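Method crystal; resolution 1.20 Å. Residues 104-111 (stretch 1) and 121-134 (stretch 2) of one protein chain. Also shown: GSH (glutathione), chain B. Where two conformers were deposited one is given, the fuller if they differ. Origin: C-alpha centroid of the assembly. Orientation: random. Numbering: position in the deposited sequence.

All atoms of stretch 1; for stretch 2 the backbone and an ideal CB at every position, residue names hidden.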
# COMPACT_ATOMS: atom_id res chain seq x y z
N LEU A 104 12.08 2.48 0.50
CA LEU A 104 10.83 3.23 0.68
C LEU A 104 10.82 4.25 1.81
O LEU A 104 10.40 5.37 1.60
CB LEU A 104 9.62 2.28 0.81
CG LEU A 104 9.36 1.38 -0.39
CD1 LEU A 104 8.21 0.40 -0.05
CD2 LEU A 104 9.05 2.17 -1.62
N LEU A 105 11.23 3.86 3.00
CA LEU A 105 11.07 4.76 4.15
C LEU A 105 11.79 6.09 3.98
O LEU A 105 11.20 7.13 4.28
CB LEU A 105 11.44 4.05 5.46
CG LEU A 105 10.64 2.77 5.81
CD1 LEU A 105 11.17 2.20 7.09
CD2 LEU A 105 9.14 3.01 5.88
N PRO A 106 13.05 6.09 3.50
CA PRO A 106 13.70 7.37 3.35
C PRO A 106 13.02 8.27 2.34
O PRO A 106 13.08 9.49 2.46
CB PRO A 106 15.12 6.99 2.89
CG PRO A 106 15.34 5.62 3.35
CD PRO A 106 13.98 4.97 3.21
N ARG A 107 12.43 7.66 1.31
CA ARG A 107 11.72 8.40 0.30
C ARG A 107 10.36 8.89 0.79
O ARG A 107 9.98 10.04 0.54
CB ARG A 107 11.64 7.59 -1.00
CG ARG A 107 13.00 7.47 -1.67
CD ARG A 107 12.98 6.51 -2.83
NE ARG A 107 14.25 6.45 -3.57
CZ ARG A 107 15.36 5.88 -3.11
NH1 ARG A 107 15.36 5.23 -1.97
NH2 ARG A 107 16.48 5.97 -3.81
N PHE A 108 9.63 8.06 1.52
CA PHE A 108 8.40 8.52 2.14
C PHE A 108 8.67 9.78 2.97
O PHE A 108 7.93 10.76 2.89
CB PHE A 108 7.80 7.45 3.09
CG PHE A 108 7.28 6.19 2.42
CD1 PHE A 108 6.81 6.14 1.13
CD2 PHE A 108 7.15 5.06 3.19
CE1 PHE A 108 6.29 4.96 0.60
CE2 PHE A 108 6.60 3.88 2.66
CZ PHE A 108 6.19 3.85 1.38
N ALA A 109 9.74 9.75 3.75
CA ALA A 109 10.07 10.83 4.67
C ALA A 109 10.41 12.15 3.98
O ALA A 109 10.38 13.19 4.61
CB ALA A 109 11.23 10.42 5.53
N LYS A 110 10.78 12.07 2.70
CA LYS A 110 11.13 13.21 1.89
C LYS A 110 10.03 13.67 0.95
O LYS A 110 10.22 14.63 0.23
CB LYS A 110 12.36 12.89 1.05
CG LYS A 110 13.65 12.87 1.85
CD LYS A 110 14.80 12.23 1.07
CE LYS A 110 16.18 12.80 1.36
NZ LYS A 110 16.58 12.68 2.78
N SER A 111 8.87 13.00 0.97
CA SER A 111 7.86 13.23 -0.03
C SER A 111 6.58 13.88 0.49
O SER A 111 6.29 13.89 1.69
CB SER A 111 7.53 11.89 -0.73
OG SER A 111 8.67 11.42 -1.43
N UNK A 121 4.84 16.26 12.17
CA UNK A 121 4.45 14.93 11.72
C UNK A 121 5.56 14.25 10.95
O UNK A 121 5.82 13.07 11.13
CB UNK A 121 3.19 15.01 10.85
N UNK A 122 6.27 15.00 10.12
CA UNK A 122 7.35 14.45 9.34
C UNK A 122 8.51 14.03 10.26
O UNK A 122 9.06 12.95 10.11
CB UNK A 122 7.82 15.47 8.30
N UNK A 123 8.84 14.89 11.24
CA UNK A 123 9.90 14.55 12.18
C UNK A 123 9.56 13.30 12.98
O UNK A 123 10.43 12.45 13.26
CB UNK A 123 10.16 15.72 13.13
N UNK A 124 8.30 13.21 13.42
CA UNK A 124 7.81 12.05 14.17
C UNK A 124 8.09 10.75 13.41
O UNK A 124 8.60 9.78 13.96
CB UNK A 124 6.31 12.19 14.44
N UNK A 125 7.78 10.75 12.12
CA UNK A 125 8.01 9.59 11.26
C UNK A 125 9.49 9.25 11.15
O UNK A 125 9.88 8.09 11.33
CB UNK A 125 7.43 9.84 9.87
N UNK A 126 10.30 10.25 10.86
CA UNK A 126 11.72 10.02 10.68
C UNK A 126 12.33 9.40 11.95
O UNK A 126 13.09 8.43 11.90
CB UNK A 126 12.43 11.33 10.33
N UNK A 127 12.03 10.02 13.08
CA UNK A 127 12.60 9.59 14.34
C UNK A 127 12.22 8.16 14.63
O UNK A 127 13.07 7.36 15.06
CB UNK A 127 12.15 10.50 15.48
N UNK A 128 10.96 7.82 14.46
CA UNK A 128 10.48 6.49 14.76
C UNK A 128 11.13 5.43 13.87
O UNK A 128 11.58 4.40 14.35
CB UNK A 128 8.96 6.44 14.61
N UNK A 129 11.20 5.69 12.58
CA UNK A 129 11.75 4.70 11.67
C UNK A 129 13.25 4.57 11.87
O UNK A 129 13.79 3.45 11.88
CB UNK A 129 11.44 5.07 10.22
N UNK A 130 13.97 5.67 12.02
CA UNK A 130 15.42 5.59 12.19
C UNK A 130 15.84 4.91 13.49
O UNK A 130 16.90 4.30 13.54
CB UNK A 130 16.02 7.00 12.14
N UNK A 131 14.98 4.97 14.51
CA UNK A 131 15.23 4.31 15.79
C UNK A 131 14.96 2.83 15.76
O UNK A 131 15.21 2.11 16.72
CB UNK A 131 14.38 4.95 16.89
N UNK A 132 14.46 2.36 14.62
CA UNK A 132 14.08 0.97 14.46
C UNK A 132 14.85 0.22 13.39
O UNK A 132 15.32 -0.88 13.63
CB UNK A 132 12.59 0.89 14.14
N UNK A 133 14.97 0.82 12.21
CA UNK A 133 15.52 0.14 11.04
C UNK A 133 16.72 0.80 10.42
O UNK A 133 17.17 0.37 9.37
CB UNK A 133 14.43 0.01 9.97
N UNK A 134 17.27 1.80 11.08
CA UNK A 134 18.55 2.37 10.65
C UNK A 134 18.49 3.67 9.92
O UNK A 134 17.44 4.27 9.73
CB UNK A 134 19.27 1.37 9.75
N1 GSH B . -2.25 -5.36 10.96
CA1 GSH B . -2.57 -3.99 10.54
C1 GSH B . -3.44 -4.02 9.32
O11 GSH B . -3.36 -5.04 8.58
O12 GSH B . -4.18 -3.05 9.09
CB1 GSH B . -1.26 -3.26 10.27
CG1 GSH B . -1.49 -1.76 10.09
CD1 GSH B . -0.23 -0.92 10.21
OE1 GSH B . 0.97 -1.51 10.35
N2 GSH B . -0.33 0.38 10.09
CA2 GSH B . 0.75 1.33 10.36
C2 GSH B . 0.47 2.09 11.61
O2 GSH B . -0.78 2.43 11.89
CB2 GSH B . 0.96 2.30 9.18
SG2 GSH B . 1.51 1.54 7.61
N3 GSH B . 1.47 2.44 12.39
CA3 GSH B . 1.26 2.92 13.73
C3 GSH B . 1.77 4.31 13.82
O31 GSH B . 2.01 4.94 12.75
O32 GSH B . 1.92 4.80 14.97

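Stretch 2 is helical for most of its length and runs nearly antiparallel to the helix of stretch 1, at 162° and with a closest axial approach of 10.5 Å.

Position 121 has nothing of stretch 1 near its ideal CB, and many helix-compatible residues would suit; it is A121.

At position 122 CA-to-CB points sideways, and the ideal CB lies 5.0 Å from A109 O. The chain of stretch 1 turns here, from F108 to S111, and leaves the carbonyls of A109 and S111 without a partner in its own backbone. A long donor such as lysine, arginine or glutamine would suit. The residue is R122, whose extended chi1 and chi2 carry the guanidinium to the turn. NH1 donates to A109 O (2.8 Å) and to S111 O (2.9 Å), and NH2 also donates to S111 O (3.1 Å). Both oxygens lie at the edge of the guanidinium, near its plane, where its N-H groups point.

Positions 123 and 124 are out of reach of stretch 1 and accept many residues; they are Q123 and Y124.

Position 125 points toward stretch 1. The space ahead is lined by L105, F108 and the methyl of A109, which favours a large apolar residue: leucine, methionine or an aromatic. F125 fills it, with CZ 4.0 Å from L105 CD2, CE2 4.1 Å from F108 CB and CD2 4.0 Å from A109 CB. The A109 methyl meets the ring at its edge.

At position 126 the ideal CB points sideways, 5.0 Å from A109 CB. Any modest apolar side chain could cover that methyl; I126 does so, with CG1 3.8 Å from A109 CB.

Positions 127 and 128 are beyond reach, leaving the choice wide. They are R127 and K128; K128 NZ donates to Y124 OH (3.1 Å) and lies 2.9 Å from O32 of glutathione.

Position 129 points toward L105, with its ideal CB 4.3 Å from L105 CD1. Leucine, methionine or the aliphatic part of a longer polar chain would suit. In K129, CD packs 4.0 Å from L105 CD1, while the chain carries its amine beyond.

Positions 130, 131 and 132 make no contact; they are E130, A131 and S132.

Position 133 again points toward stretch 1, its ideal CB 4.9 Å from L105 CD1, so a small residue suffices. S133 places OG 3.8 Å from L105 CD1.

Position 134 has positive phi, and a CB would jam against the preceding carbonyl oxygen. The backbone alone calls for glycine: G134.

Stretch 2 (121-134) ARQYFIRKKEASSG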
# COMPACT_ATOMS: atom_id res chain seq x y z
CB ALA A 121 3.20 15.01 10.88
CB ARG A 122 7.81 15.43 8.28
CG ARG A 122 8.76 14.83 7.29
CD ARG A 122 9.13 15.81 6.17
NE ARG A 122 7.99 16.29 5.40
CZ ARG A 122 7.46 15.64 4.37
NH1 ARG A 122 7.95 14.48 3.94
NH2 ARG A 122 6.41 16.16 3.75
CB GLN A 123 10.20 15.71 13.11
CG GLN A 123 11.31 15.38 14.11
CD GLN A 123 11.53 16.49 15.09
OE1 GLN A 123 11.13 16.39 16.25
NE2 GLN A 123 12.11 17.57 14.64
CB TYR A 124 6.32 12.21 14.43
CG TYR A 124 5.68 11.04 15.11
CD1 TYR A 124 5.14 9.99 14.37
CD2 TYR A 124 5.52 10.99 16.47
CE1 TYR A 124 4.51 8.92 14.96
CE2 TYR A 124 4.93 9.90 17.09
CZ TYR A 124 4.42 8.86 16.31
OH TYR A 124 3.77 7.76 16.84
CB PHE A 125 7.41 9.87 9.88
CG PHE A 125 7.58 8.73 8.90
CD1 PHE A 125 6.71 7.64 8.93
CD2 PHE A 125 8.59 8.74 7.95
CE1 PHE A 125 6.84 6.62 8.02
CE2 PHE A 125 8.73 7.69 7.05
CZ PHE A 125 7.85 6.64 7.09
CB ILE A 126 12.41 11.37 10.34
CG1 ILE A 126 12.00 11.89 8.96
CG2 ILE A 126 13.95 11.22 10.44
CD1 ILE A 126 12.29 13.36 8.71
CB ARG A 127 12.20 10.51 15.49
CG ARG A 127 12.81 11.86 15.35
CD ARG A 127 13.01 12.56 16.59
NE ARG A 127 13.97 13.64 16.41
CZ ARG A 127 14.10 14.62 17.29
NH1 ARG A 127 13.35 14.64 18.38
NH2 ARG A 127 14.97 15.59 17.06
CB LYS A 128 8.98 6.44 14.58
CG LYS A 128 8.39 5.08 14.80
CD LYS A 128 6.96 5.02 14.42
CE LYS A 128 6.14 5.74 15.39
NZ LYS A 128 4.75 5.58 14.93
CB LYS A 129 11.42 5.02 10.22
CG LYS A 129 9.91 5.03 9.93
CD LYS A 129 9.22 3.70 10.28
CE LYS A 129 7.77 3.71 9.93
NZ LYS A 129 7.13 2.45 10.40
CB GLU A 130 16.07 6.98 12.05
CG GLU A 130 16.09 7.47 10.61
CD GLU A 130 17.08 8.58 10.37
OE1 GLU A 130 17.08 9.57 11.15
OE2 GLU A 130 17.88 8.48 9.41
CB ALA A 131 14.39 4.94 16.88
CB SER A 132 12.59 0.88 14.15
OG SER A 132 12.13 -0.45 14.24
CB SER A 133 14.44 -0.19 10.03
OG SER A 133 13.85 0.94 9.51
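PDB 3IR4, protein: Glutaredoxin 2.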